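Local coordinates for GTPase activator-like protein (Chaetomium thermophilum, PDB 5HIU), which is probably a GTPase activator when whole, this chain being the N-terminal helical part of the tuberous sclerosis complex subunit TSC2, at residues A[27-31]-A[42-46]; A[56-62]-A[85-91]; A[231-235]-A[268-272]; A[248-253]-A[288-292]; A[275-279]-A[329-333]. All blocks are in the same frame, centred on the assembly; numbering follows the deposited sequence.

Overall arrangement
All five contacts belong to one long, all-helical solenoid. Interactions 1 and 2 lie near its N-terminal end, centres about 12 Å apart, and meet where V28 and L46 pack on I61. Interactions 3, 4 and 5 cluster near the middle of the chain, with centres about 14 to 15 Å apart; 3 and 5 share helix 266-277. Interaction 2 is the buried one, built round two aromatic rings, whereas 1 and 4 are partly buried: 1 is aliphatic, and 4 adds a phenylalanine ring. Interaction 3, also partly buried, adds a water and a histidine-carboxylate pair to its apolar side. Interaction 5 lies at the surface, where a loop meets the end of a helix and arginine methylenes cover a tyrosine.

Interaction 1: residues A[27-31]-A[42-46]; sequences LVAKL and AANKL
L31 sends its CG anti to the backbone N (chi1 -178°), while L27 and L46 both turn theirs anti to the carbonyl carbon, which brings the three leucines together between their helices. L46 fills the middle. Its CG lies 3.6 Å from L27 CB, and its CD1 branch reaches over to L31 CD2 at 3.5 Å. The CD2 branch of L46 turns instead between L27 CB and V28 CG2. Further out, L27 crosses K45 at about a right angle, with CD1 3.7 Å from K45 CB and CD2 against K45 CD, so the lysine stem covers the leucine. Helices 22-33 and 36-52 form an alpha-helical hairpin here at the start of the solenoid, joined by a short turn; the segments 27-31 and 42-46 run roughly antiparallel (148°), their axes 9.0 Å apart at closest approach. The small A42 lets the backbones come close: its CB touches L27 O at 3.6 Å and lies 4.0 Å from L31 CB. L31 CD1 reaches further, to the backbone N of A43 and, at 4.0 Å, to A43 CB. Helix 59-65 packs I61 on V28 and L46 and sets A64 and A65 against L31; L84 of helix 75-89 also touches L31 and L46. At the solvent-facing margin, the extended chains of K30 and K45 bring their ammonium groups within 5.2 Å (NZ to NZ), a proximity probably mildly unfavourable.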
# COMPACT_ATOMS: atom_id res chain seq x y z
N LEU A 27 14.66 -44.62 -11.31
CA LEU A 27 14.17 -43.37 -11.89
C LEU A 27 15.25 -42.30 -11.90
O LEU A 27 15.44 -41.62 -12.91
CB LEU A 27 12.93 -42.88 -11.16
CG LEU A 27 11.74 -43.85 -11.18
CD1 LEU A 27 10.55 -43.25 -10.45
CD2 LEU A 27 11.37 -44.21 -12.62
N VAL A 28 15.99 -42.20 -10.80
CA VAL A 28 17.05 -41.20 -10.68
C VAL A 28 18.17 -41.49 -11.65
O VAL A 28 18.75 -40.57 -12.23
CB VAL A 28 17.62 -41.11 -9.24
CG1 VAL A 28 18.80 -40.15 -9.20
CG2 VAL A 28 16.56 -40.63 -8.28
N ALA A 29 18.50 -42.76 -11.83
CA ALA A 29 19.49 -43.15 -12.83
C ALA A 29 19.05 -42.64 -14.22
O ALA A 29 19.82 -41.98 -14.93
CB ALA A 29 19.69 -44.65 -12.84
N LYS A 30 17.80 -42.92 -14.57
CA LYS A 30 17.25 -42.46 -15.85
C LYS A 30 17.18 -40.94 -15.89
O LYS A 30 17.45 -40.33 -16.92
CB LYS A 30 15.86 -43.05 -16.07
CG LYS A 30 15.87 -44.56 -16.22
CD LYS A 30 14.47 -45.11 -16.38
CE LYS A 30 14.49 -46.56 -16.84
NZ LYS A 30 13.10 -47.12 -16.89
N LEU A 31 16.82 -40.33 -14.76
CA LEU A 31 16.75 -38.87 -14.67
C LEU A 31 18.11 -38.23 -14.92
O LEU A 31 18.20 -37.17 -15.55
CB LEU A 31 16.20 -38.45 -13.31
CG LEU A 31 16.03 -36.94 -13.09
CD1 LEU A 31 15.02 -36.34 -14.06
CD2 LEU A 31 15.61 -36.67 -11.66
N ALA A 42 11.03 -39.70 -16.41
CA ALA A 42 11.56 -40.02 -15.08
C ALA A 42 11.17 -38.93 -14.10
O ALA A 42 10.67 -39.20 -13.00
CB ALA A 42 13.08 -40.15 -15.15
N ALA A 43 11.40 -37.69 -14.53
CA ALA A 43 11.00 -36.53 -13.79
C ALA A 43 9.55 -36.67 -13.34
O ALA A 43 9.23 -36.40 -12.18
CB ALA A 43 11.17 -35.28 -14.64
N ASN A 44 8.69 -37.07 -14.26
CA ASN A 44 7.26 -37.14 -13.95
C ASN A 44 6.96 -38.24 -12.95
O ASN A 44 6.10 -38.09 -12.09
CB ASN A 44 6.43 -37.35 -15.23
CG ASN A 44 6.09 -36.06 -15.94
OD1 ASN A 44 5.07 -35.44 -15.65
ND2 ASN A 44 6.91 -35.66 -16.88
N LYS A 45 7.65 -39.37 -13.08
CA LYS A 45 7.44 -40.50 -12.19
C LYS A 45 7.97 -40.22 -10.79
O LYS A 45 7.26 -40.38 -9.81
CB LYS A 45 8.11 -41.74 -12.74
CG LYS A 45 7.38 -42.30 -13.95
CD LYS A 45 8.19 -43.36 -14.63
CE LYS A 45 7.41 -44.05 -15.73
NZ LYS A 45 8.32 -45.02 -16.38
N LEU A 46 9.22 -39.79 -10.72
CA LEU A 46 9.79 -39.29 -9.47
C LEU A 46 8.89 -38.26 -8.81
O LEU A 46 8.70 -38.28 -7.60
CB LEU A 46 11.14 -38.65 -9.71
CG LEU A 46 12.24 -39.68 -9.77
CD1 LEU A 46 13.48 -39.09 -10.43
CD2 LEU A 46 12.52 -40.16 -8.36

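Interaction 2: residues A[56-62]-A[85-91]; sequences NPVHAIW and LIECVKY
W62 and L85 meet face-on: the leucine CD2 sits over the six-membered ring, 3.5 Å from its centroid and 20° off the ring normal, a CH-pi contact. The indole gets there because CG of W62 is anti to the backbone N (chi1 -179°) and chi2 of -88° turns the ring broadside to the leucine, whose chain crosses it at about a right angle. L85 CB adds a second touch, 3.5 Å from W62 CZ3. C88 CB lies at the edge of the same ring, near its plane, 4.0 Å from W62 CE3. Separately, V89 CG1 comes obliquely to W62 CZ3 at 3.5 Å. This is helix-to-helix packing within the N-terminal part of the alpha-solenoid, between the start of helix 59-65 and the last turns of helix 75-89; Y102 of helix 96-107 also meets the indole, and T105 makes a weak hydrogen bond with NE1. Nearer the loop, V58 is wedged between C88 and Y91. Its CG2 takes the crowded position between backbone N and carbonyl carbon, packing 3.7 Å from C88 CB, while CG1 turns to Y91 CB at 3.9 Å. C88 SG also lies against V58 CB and meets I61 CG2. Y91 slides its side chain past V58 in the opposite direction and brings CE1 within 3.0 Å of N56 O, obliquely to the ring.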
# COMPACT_ATOMS: atom_id res chain seq x y z
N ASN A 56 11.82 -39.15 2.33
CA ASN A 56 13.00 -39.58 1.59
C ASN A 56 13.81 -38.42 1.00
O ASN A 56 13.25 -37.34 0.71
CB ASN A 56 12.60 -40.60 0.53
CG ASN A 56 12.17 -41.92 1.15
OD1 ASN A 56 11.51 -41.93 2.20
ND2 ASN A 56 12.54 -43.03 0.53
N PRO A 57 15.14 -38.62 0.85
CA PRO A 57 16.07 -37.57 0.48
C PRO A 57 15.94 -37.12 -0.97
O PRO A 57 16.12 -37.90 -1.90
CB PRO A 57 17.43 -38.22 0.69
CG PRO A 57 17.19 -39.66 0.43
CD PRO A 57 15.80 -39.94 0.91
N VAL A 58 15.65 -35.84 -1.14
CA VAL A 58 15.45 -35.29 -2.46
C VAL A 58 16.75 -34.74 -3.05
O VAL A 58 16.78 -34.35 -4.21
CB VAL A 58 14.35 -34.19 -2.43
CG1 VAL A 58 13.12 -34.70 -1.67
CG2 VAL A 58 14.87 -32.88 -1.84
N HIS A 59 17.83 -34.74 -2.28
CA HIS A 59 19.03 -34.02 -2.68
C HIS A 59 19.64 -34.45 -4.03
O HIS A 59 19.98 -33.60 -4.84
CB HIS A 59 20.10 -34.14 -1.61
CG HIS A 59 21.22 -33.16 -1.79
ND1 HIS A 59 21.01 -31.83 -2.09
CD2 HIS A 59 22.56 -33.31 -1.68
CE1 HIS A 59 22.17 -31.21 -2.16
NE2 HIS A 59 23.13 -32.08 -1.92
N ALA A 60 19.79 -35.75 -4.24
CA ALA A 60 20.40 -36.24 -5.48
C ALA A 60 19.41 -36.14 -6.65
O ALA A 60 19.80 -35.90 -7.80
CB ALA A 60 20.88 -37.67 -5.30
N ILE A 61 18.14 -36.29 -6.33
CA ILE A 61 17.06 -36.01 -7.26
C ILE A 61 17.13 -34.55 -7.73
O ILE A 61 16.94 -34.25 -8.90
CB ILE A 61 15.69 -36.34 -6.64
CG1 ILE A 61 15.54 -37.84 -6.38
CG2 ILE A 61 14.56 -35.88 -7.54
CD1 ILE A 61 14.43 -38.22 -5.42
N TRP A 62 17.41 -33.63 -6.80
CA TRP A 62 17.49 -32.23 -7.16
C TRP A 62 18.56 -32.06 -8.22
O TRP A 62 18.32 -31.46 -9.26
CB TRP A 62 17.81 -31.36 -5.95
CG TRP A 62 17.87 -29.91 -6.29
CD1 TRP A 62 18.96 -29.21 -6.73
CD2 TRP A 62 16.79 -28.98 -6.24
NE1 TRP A 62 18.62 -27.89 -6.94
CE2 TRP A 62 17.29 -27.73 -6.66
CE3 TRP A 62 15.44 -29.07 -5.86
CZ2 TRP A 62 16.49 -26.58 -6.72
CZ3 TRP A 62 14.65 -27.93 -5.93
CH2 TRP A 62 15.19 -26.70 -6.34
N LEU A 85 10.93 -30.24 -8.84
CA LEU A 85 11.73 -29.42 -7.92
C LEU A 85 10.83 -28.83 -6.82
O LEU A 85 11.20 -28.76 -5.66
CB LEU A 85 12.47 -28.31 -8.68
CG LEU A 85 13.58 -28.72 -9.65
CD1 LEU A 85 14.23 -27.48 -10.26
CD2 LEU A 85 14.67 -29.57 -9.01
N ILE A 86 9.64 -28.44 -7.22
CA ILE A 86 8.64 -27.90 -6.32
C ILE A 86 8.31 -28.91 -5.24
O ILE A 86 8.22 -28.57 -4.05
CB ILE A 86 7.39 -27.50 -7.11
CG1 ILE A 86 7.62 -26.13 -7.72
CG2 ILE A 86 6.15 -27.47 -6.24
CD1 ILE A 86 6.76 -25.85 -8.91
N GLU A 87 8.13 -30.17 -5.64
CA GLU A 87 7.86 -31.21 -4.65
C GLU A 87 9.08 -31.44 -3.78
O GLU A 87 8.92 -31.71 -2.60
CB GLU A 87 7.41 -32.52 -5.30
CG GLU A 87 6.00 -32.47 -5.87
CD GLU A 87 4.98 -31.95 -4.87
OE1 GLU A 87 4.65 -32.71 -3.93
OE2 GLU A 87 4.50 -30.80 -5.02
N CYS A 88 10.28 -31.32 -4.34
CA CYS A 88 11.51 -31.53 -3.58
C CYS A 88 11.73 -30.49 -2.48
O CYS A 88 12.09 -30.84 -1.36
CB CYS A 88 12.72 -31.60 -4.51
SG CYS A 88 12.74 -33.08 -5.55
N VAL A 89 11.53 -29.21 -2.77
CA VAL A 89 11.80 -28.19 -1.77
C VAL A 89 10.95 -28.36 -0.53
O VAL A 89 11.34 -27.92 0.53
CB VAL A 89 11.66 -26.76 -2.32
CG1 VAL A 89 12.74 -26.49 -3.35
CG2 VAL A 89 10.28 -26.51 -2.91
N LYS A 90 9.78 -29.00 -0.65
CA LYS A 90 8.89 -29.25 0.48
C LYS A 90 9.54 -30.11 1.56
O LYS A 90 9.25 -29.94 2.74
CB LYS A 90 7.57 -29.87 0.00
CG LYS A 90 6.69 -28.89 -0.77
CD LYS A 90 5.65 -29.56 -1.64
CE LYS A 90 4.85 -28.50 -2.40
NZ LYS A 90 3.71 -28.98 -3.24
N TYR A 91 10.42 -31.01 1.16
CA TYR A 91 11.20 -31.85 2.08
C TYR A 91 11.59 -31.07 3.33
O TYR A 91 12.23 -30.02 3.22
CB TYR A 91 12.45 -32.34 1.36
CG TYR A 91 13.35 -33.27 2.13
CD1 TYR A 91 13.00 -34.60 2.31
CD2 TYR A 91 14.58 -32.84 2.61
CE1 TYR A 91 13.84 -35.47 2.98
CE2 TYR A 91 15.43 -33.70 3.28
CZ TYR A 91 15.05 -35.02 3.46
OH TYR A 91 15.89 -35.88 4.12

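Interaction 3: residues A[231-235]-A[268-272]; sequences IHVIE and EAWHT
I231 packs its CG2 against the hydroxyl of T272 (CG2 to OG1 3.2 Å), and its CD1 meets A269 CB. The threonine methyl CG2 meets I234 CG2 at 3.8 Å, the two side chains crossing at about a right angle. The aliphatic part of E268 joins in, its CG set obliquely against the H232 ring, 3.7 Å from CE1. The polar side is built on E235, whose fully extended chain puts OE1 in the ring plane of H232; ND1 of the histidine donates to it at 2.9 Å (161° at the hydrogen), which helps to hold the ring and the carboxylate in their orientation. A water ties the helices together: it donates to E268 O at 2.8 Å, weakly to E235 OE1, and is hydrogen-bonded to T272 OG1. The other oxygen, OE2, faces the H271 ring obliquely, 3.7 Å from ND1, with carboxylate and ring planes 58° apart. The segments 231-235 and 268-272, on helices 224-240 and 266-277 of the alpha-solenoid, run nearly parallel (17°), with helix 245-261 lying between them in sequence and touching I231 and A269, and helix 204-219 packing on I234.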
# COMPACT_ATOMS: atom_id res chain seq x y z
N ILE A 231 -1.29 -1.77 -0.13
CA ILE A 231 -1.59 -1.23 1.18
C ILE A 231 -1.26 -2.25 2.24
O ILE A 231 -0.69 -1.93 3.29
CB ILE A 231 -3.07 -0.83 1.31
CG1 ILE A 231 -3.32 0.43 0.50
CG2 ILE A 231 -3.46 -0.56 2.76
CD1 ILE A 231 -4.79 0.61 0.17
N HIS A 232 -1.64 -3.49 1.99
CA HIS A 232 -1.35 -4.56 2.94
C HIS A 232 0.14 -4.79 3.06
O HIS A 232 0.61 -5.04 4.16
CB HIS A 232 -2.15 -5.82 2.60
CG HIS A 232 -3.63 -5.59 2.68
ND1 HIS A 232 -4.22 -4.90 3.72
CD2 HIS A 232 -4.63 -5.87 1.81
CE1 HIS A 232 -5.52 -4.80 3.51
NE2 HIS A 232 -5.79 -5.38 2.35
N VAL A 233 0.90 -4.59 1.98
CA VAL A 233 2.34 -4.72 2.09
C VAL A 233 2.87 -3.65 3.02
O VAL A 233 3.70 -3.92 3.88
CB VAL A 233 3.03 -4.70 0.73
CG1 VAL A 233 4.51 -4.35 0.86
CG2 VAL A 233 2.87 -6.04 0.05
N ILE A 234 2.36 -2.45 2.89
CA ILE A 234 2.80 -1.34 3.70
C ILE A 234 2.35 -1.50 5.13
O ILE A 234 3.11 -1.25 6.05
CB ILE A 234 2.34 0.01 3.11
CG1 ILE A 234 3.16 0.30 1.87
CG2 ILE A 234 2.51 1.15 4.12
CD1 ILE A 234 2.48 1.30 0.95
N GLU A 235 1.11 -1.94 5.32
CA GLU A 235 0.63 -2.32 6.65
C GLU A 235 1.65 -3.27 7.24
O GLU A 235 2.05 -3.11 8.37
CB GLU A 235 -0.75 -2.95 6.52
CG GLU A 235 -1.46 -3.36 7.80
CD GLU A 235 -2.79 -4.07 7.53
OE1 GLU A 235 -3.23 -4.17 6.36
OE2 GLU A 235 -3.43 -4.55 8.49
N GLU A 268 -9.36 0.43 4.40
CA GLU A 268 -8.04 -0.20 4.34
C GLU A 268 -6.89 0.81 4.48
O GLU A 268 -5.98 0.57 5.26
CB GLU A 268 -7.85 -1.01 3.05
CG GLU A 268 -8.39 -2.44 3.13
CD GLU A 268 -9.78 -2.57 2.56
OE1 GLU A 268 -10.50 -1.55 2.50
OE2 GLU A 268 -10.14 -3.69 2.14
N ALA A 269 -6.93 1.91 3.75
CA ALA A 269 -5.89 2.94 3.84
C ALA A 269 -5.92 3.64 5.20
O ALA A 269 -4.88 4.02 5.74
CB ALA A 269 -6.06 3.98 2.72
N TRP A 270 -7.10 3.85 5.76
CA TRP A 270 -7.11 4.58 7.00
C TRP A 270 -6.45 3.68 8.04
O TRP A 270 -5.65 4.14 8.87
CB TRP A 270 -8.52 4.98 7.42
CG TRP A 270 -8.48 5.40 8.81
CD1 TRP A 270 -9.01 4.75 9.87
CD2 TRP A 270 -7.77 6.52 9.32
NE1 TRP A 270 -8.69 5.41 11.02
CE2 TRP A 270 -7.92 6.50 10.72
CE3 TRP A 270 -7.02 7.54 8.74
CZ2 TRP A 270 -7.36 7.46 11.54
CZ3 TRP A 270 -6.45 8.49 9.56
CH2 TRP A 270 -6.63 8.46 10.94
N HIS A 271 -6.74 2.39 7.96
CA HIS A 271 -6.17 1.44 8.92
C HIS A 271 -4.65 1.55 8.90
O HIS A 271 -3.98 1.70 9.93
CB HIS A 271 -6.62 0.03 8.59
CG HIS A 271 -6.37 -0.93 9.69
ND1 HIS A 271 -5.18 -1.61 9.84
CD2 HIS A 271 -7.16 -1.32 10.72
CE1 HIS A 271 -5.24 -2.38 10.90
NE2 HIS A 271 -6.43 -2.23 11.45
N THR A 272 -4.10 1.53 7.71
CA THR A 272 -2.67 1.62 7.56
C THR A 272 -2.17 2.99 8.00
O THR A 272 -1.13 3.08 8.67
CB THR A 272 -2.24 1.26 6.13
OG1 THR A 272 -2.76 -0.04 5.80
CG2 THR A 272 -0.75 1.22 6.02
O HOH W 1 -4.86 -1.91 6.05

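Interaction 4: residues A[248-253]-A[288-292]; sequences LKYCIQ and ILLDF
I288 meets L248, K249 and I252 where helices 245-261 and 281-294 of the alpha-solenoid pass each other; the segments 248-253 and 288-292 cross at a steep 66°, their axes 10.5 Å apart at closest approach. From its CB the isoleucine divides. The CG2 branch, anti to the backbone N, rests on helix 245-261, 4.0 Å from K249 CA and 4.1 Å from I252 CG2. The other branch starts at CG1, anti to the carbonyl carbon (chi1 -73°), and continues nearly straight to CD1. That tip enters beside L248, 3.5 Å from its CD2 and almost as close to its CG, and also reaches the backbone N of K249. I252 extends the apolar patch with one methyl, CG2, which lies between three neighbours: I288 CG2, L289 CD2 at 3.9 Å and the ring of F292. It comes to that ring at the edge, in plane, 3.9 Å from CE2. K249 meets the edge too, its extended chain bringing CE 4.0 Å from F292 CE1, near the ring plane. One face of the phenyl ring lies over I288 O, the carbonyl one turn earlier in its own helix, offset toward the rim. Helix 302-322 adds D311 and A315 against F292, and D311 also touches Q253. The amide of Q253 is turned 23° from the F292 ring, and its CG comes obliquely to within 3.5 Å of the ring's CZ.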
# COMPACT_ATOMS: atom_id res chain seq x y z
N LEU A 248 8.61 8.42 4.34
CA LEU A 248 7.35 8.70 5.01
C LEU A 248 6.48 9.62 4.17
O LEU A 248 5.35 9.29 3.89
CB LEU A 248 7.59 9.31 6.40
CG LEU A 248 6.41 9.33 7.38
CD1 LEU A 248 6.00 7.92 7.77
CD2 LEU A 248 6.78 10.14 8.61
N LYS A 249 7.01 10.76 3.76
CA LYS A 249 6.23 11.66 2.94
C LYS A 249 5.54 10.89 1.81
O LYS A 249 4.33 11.00 1.61
CB LYS A 249 7.10 12.78 2.36
CG LYS A 249 6.34 13.76 1.48
CD LYS A 249 7.18 14.94 1.05
CE LYS A 249 6.44 15.73 -0.01
NZ LYS A 249 6.97 17.10 -0.26
N TYR A 250 6.32 10.07 1.10
CA TYR A 250 5.81 9.39 -0.08
C TYR A 250 4.72 8.36 0.29
O TYR A 250 3.66 8.34 -0.34
CB TYR A 250 6.98 8.76 -0.86
CG TYR A 250 7.87 9.77 -1.63
CD1 TYR A 250 7.73 11.15 -1.45
CD2 TYR A 250 8.84 9.32 -2.52
CE1 TYR A 250 8.51 12.04 -2.15
CE2 TYR A 250 9.64 10.21 -3.23
CZ TYR A 250 9.46 11.57 -3.04
OH TYR A 250 10.23 12.47 -3.72
N CYS A 251 4.95 7.54 1.31
CA CYS A 251 3.87 6.66 1.82
C CYS A 251 2.59 7.45 2.17
O CYS A 251 1.49 7.11 1.75
CB CYS A 251 4.34 5.92 3.05
SG CYS A 251 5.67 4.76 2.71
N ILE A 252 2.75 8.53 2.92
CA ILE A 252 1.63 9.38 3.28
C ILE A 252 0.99 9.99 2.04
O ILE A 252 -0.25 9.94 1.89
CB ILE A 252 2.01 10.48 4.31
CG1 ILE A 252 2.51 9.87 5.62
CG2 ILE A 252 0.82 11.36 4.61
CD1 ILE A 252 1.57 8.86 6.27
N GLN A 253 1.80 10.57 1.15
CA GLN A 253 1.26 11.01 -0.15
C GLN A 253 0.39 9.91 -0.73
O GLN A 253 -0.80 10.12 -1.02
CB GLN A 253 2.36 11.34 -1.16
CG GLN A 253 2.89 12.75 -1.09
CD GLN A 253 3.58 13.17 -2.37
OE1 GLN A 253 4.21 12.35 -3.05
NE2 GLN A 253 3.48 14.45 -2.71
N ILE A 288 4.03 16.45 7.91
CA ILE A 288 3.93 16.13 6.48
C ILE A 288 2.57 16.51 5.93
O ILE A 288 2.47 17.18 4.91
CB ILE A 288 4.19 14.62 6.22
CG1 ILE A 288 5.68 14.31 6.38
CG2 ILE A 288 3.73 14.18 4.82
CD1 ILE A 288 5.99 12.84 6.59
N LEU A 289 1.53 16.05 6.61
CA LEU A 289 0.15 16.32 6.21
C LEU A 289 -0.16 17.81 6.14
O LEU A 289 -0.97 18.25 5.30
CB LEU A 289 -0.81 15.68 7.21
CG LEU A 289 -1.03 14.18 7.15
CD1 LEU A 289 -1.73 13.73 8.43
CD2 LEU A 289 -1.86 13.80 5.93
N LEU A 290 0.43 18.58 7.05
CA LEU A 290 0.22 20.03 7.06
C LEU A 290 1.00 20.64 5.94
O LEU A 290 0.48 21.52 5.24
CB LEU A 290 0.65 20.65 8.38
CG LEU A 290 -0.30 20.40 9.54
CD1 LEU A 290 0.41 20.70 10.85
CD2 LEU A 290 -1.58 21.22 9.40
N ASP A 291 2.25 20.17 5.76
CA ASP A 291 3.11 20.58 4.64
C ASP A 291 2.33 20.57 3.33
O ASP A 291 2.49 21.46 2.52
CB ASP A 291 4.35 19.69 4.49
CG ASP A 291 5.47 20.04 5.45
OD1 ASP A 291 5.46 21.14 6.05
OD2 ASP A 291 6.38 19.20 5.58
N PHE A 292 1.49 19.56 3.12
CA PHE A 292 0.69 19.53 1.90
C PHE A 292 -0.15 20.78 1.80
O PHE A 292 -0.40 21.29 0.72
CB PHE A 292 -0.16 18.27 1.82
CG PHE A 292 0.64 17.00 1.81
CD1 PHE A 292 1.80 16.90 1.03
CD2 PHE A 292 0.25 15.91 2.57
CE1 PHE A 292 2.54 15.73 1.02
CE2 PHE A 292 0.99 14.73 2.56
CZ PHE A 292 2.14 14.64 1.79

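Interaction 5: residues A[275-279]-A[329-333]; sequences IICRS and KGYPQ
C277, in the last turn of helix 266-277, meets P332 and Y331 of the loop that joins helices 302-322 and 336-348 of the alpha-solenoid. The carbonyl O of C277 lies 3.4 Å from P332 CD, and its CB comes 4.2 Å from the same carbon and obliquely to the Y331 ring. L322 of helix 302-322 backs this part, touching all three residues. R278 follows, the first residue to leave the helical conformation, and carries most of the contact. Its CG is anti to the carbonyl carbon (chi1 -69°), which lays the methylenes alongside the loop. CG stands over the centre of the Y331 ring, 3.8 Å from the centroid and 6° off the normal, a CH-pi contact. CD continues over the same face to Y331 CZ at 3.6 Å, and also nears K329 O. The bend at chi3 then lets the guanidinium follow the tyrosine, the two side chains pointing the same way, so that Y331 OH lies over one guanidinium face, 3.7 Å from R278 NE. That NE also makes a weak hydrogen bond to S274 O. The backbone of R278 is close as well, its CA 3.6 Å from the O of G330, a glycine with positive phi. Next comes S279, where the chain turns toward helix 281-294; its OG caps H281 N and donates to I276 O at 2.8 Å, tilted 24° from the carbonyl plane, on the same face from which S279 N reaches that oxygen.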
# COMPACT_ATOMS: atom_id res chain seq x y z
N ILE A 275 -2.07 3.19 11.91
CA ILE A 275 -0.90 2.55 12.47
C ILE A 275 0.26 3.54 12.42
O ILE A 275 0.87 3.84 13.44
CB ILE A 275 -0.55 1.25 11.72
CG1 ILE A 275 -1.58 0.17 12.06
CG2 ILE A 275 0.85 0.79 12.09
CD1 ILE A 275 -1.74 -0.91 11.00
N ILE A 276 0.53 4.08 11.24
CA ILE A 276 1.64 5.01 11.08
C ILE A 276 1.52 6.22 12.04
O ILE A 276 2.51 6.69 12.61
CB ILE A 276 1.75 5.52 9.63
CG1 ILE A 276 2.01 4.37 8.68
CG2 ILE A 276 2.86 6.56 9.51
CD1 ILE A 276 1.81 4.70 7.22
N CYS A 277 0.29 6.71 12.18
CA CYS A 277 0.03 7.88 13.01
C CYS A 277 0.31 7.63 14.49
O CYS A 277 0.84 8.50 15.18
CB CYS A 277 -1.41 8.36 12.82
SG CYS A 277 -1.55 9.42 11.38
N ARG A 278 -0.04 6.43 14.95
CA ARG A 278 0.18 6.06 16.33
C ARG A 278 1.61 5.58 16.61
O ARG A 278 1.87 4.97 17.64
CB ARG A 278 -0.83 4.97 16.72
CG ARG A 278 -2.25 5.48 16.80
CD ARG A 278 -3.21 4.33 17.04
NE ARG A 278 -3.34 3.53 15.82
CZ ARG A 278 -3.63 2.24 15.77
NH1 ARG A 278 -3.82 1.54 16.88
NH2 ARG A 278 -3.71 1.63 14.59
N SER A 279 2.54 5.88 15.71
CA SER A 279 3.90 5.36 15.78
C SER A 279 4.83 6.54 15.89
O SER A 279 4.38 7.69 15.83
CB SER A 279 4.23 4.57 14.50
OG SER A 279 4.85 5.42 13.54
N LYS A 329 -5.95 7.65 22.85
CA LYS A 329 -6.10 6.67 21.78
C LYS A 329 -4.75 6.41 21.07
O LYS A 329 -4.60 5.45 20.31
CB LYS A 329 -7.15 7.13 20.76
CG LYS A 329 -8.58 7.12 21.27
CD LYS A 329 -9.50 7.84 20.30
CE LYS A 329 -10.86 8.15 20.90
NZ LYS A 329 -11.70 8.88 19.92
N GLY A 330 -3.77 7.28 21.34
CA GLY A 330 -2.40 7.10 20.91
C GLY A 330 -2.03 7.99 19.75
O GLY A 330 -0.91 7.91 19.25
N TYR A 331 -2.96 8.85 19.32
CA TYR A 331 -2.81 9.63 18.09
C TYR A 331 -2.17 10.98 18.38
O TYR A 331 -2.43 11.57 19.43
CB TYR A 331 -4.16 9.85 17.40
CG TYR A 331 -4.82 8.58 16.88
CD1 TYR A 331 -5.57 7.77 17.72
CD2 TYR A 331 -4.72 8.22 15.54
CE1 TYR A 331 -6.20 6.62 17.25
CE2 TYR A 331 -5.34 7.07 15.05
CZ TYR A 331 -6.07 6.26 15.91
OH TYR A 331 -6.69 5.12 15.44
N PRO A 332 -1.35 11.49 17.44
CA PRO A 332 -0.68 12.76 17.62
C PRO A 332 -1.65 13.91 17.46
O PRO A 332 -2.52 13.87 16.60
CB PRO A 332 0.33 12.80 16.47
CG PRO A 332 -0.35 12.06 15.38
CD PRO A 332 -1.23 11.02 16.04
N GLN A 333 -1.49 14.95 18.27
CA GLN A 333 -2.34 16.12 18.16
C GLN A 333 -1.85 17.04 17.05
O GLN A 333 -0.71 16.99 16.65
CB GLN A 333 -2.44 16.84 19.51
CG GLN A 333 -3.63 16.40 20.36
CD GLN A 333 -3.75 14.89 20.50
OE1 GLN A 333 -2.87 14.23 21.05
NE2 GLN A 333 -4.86 14.32 20.00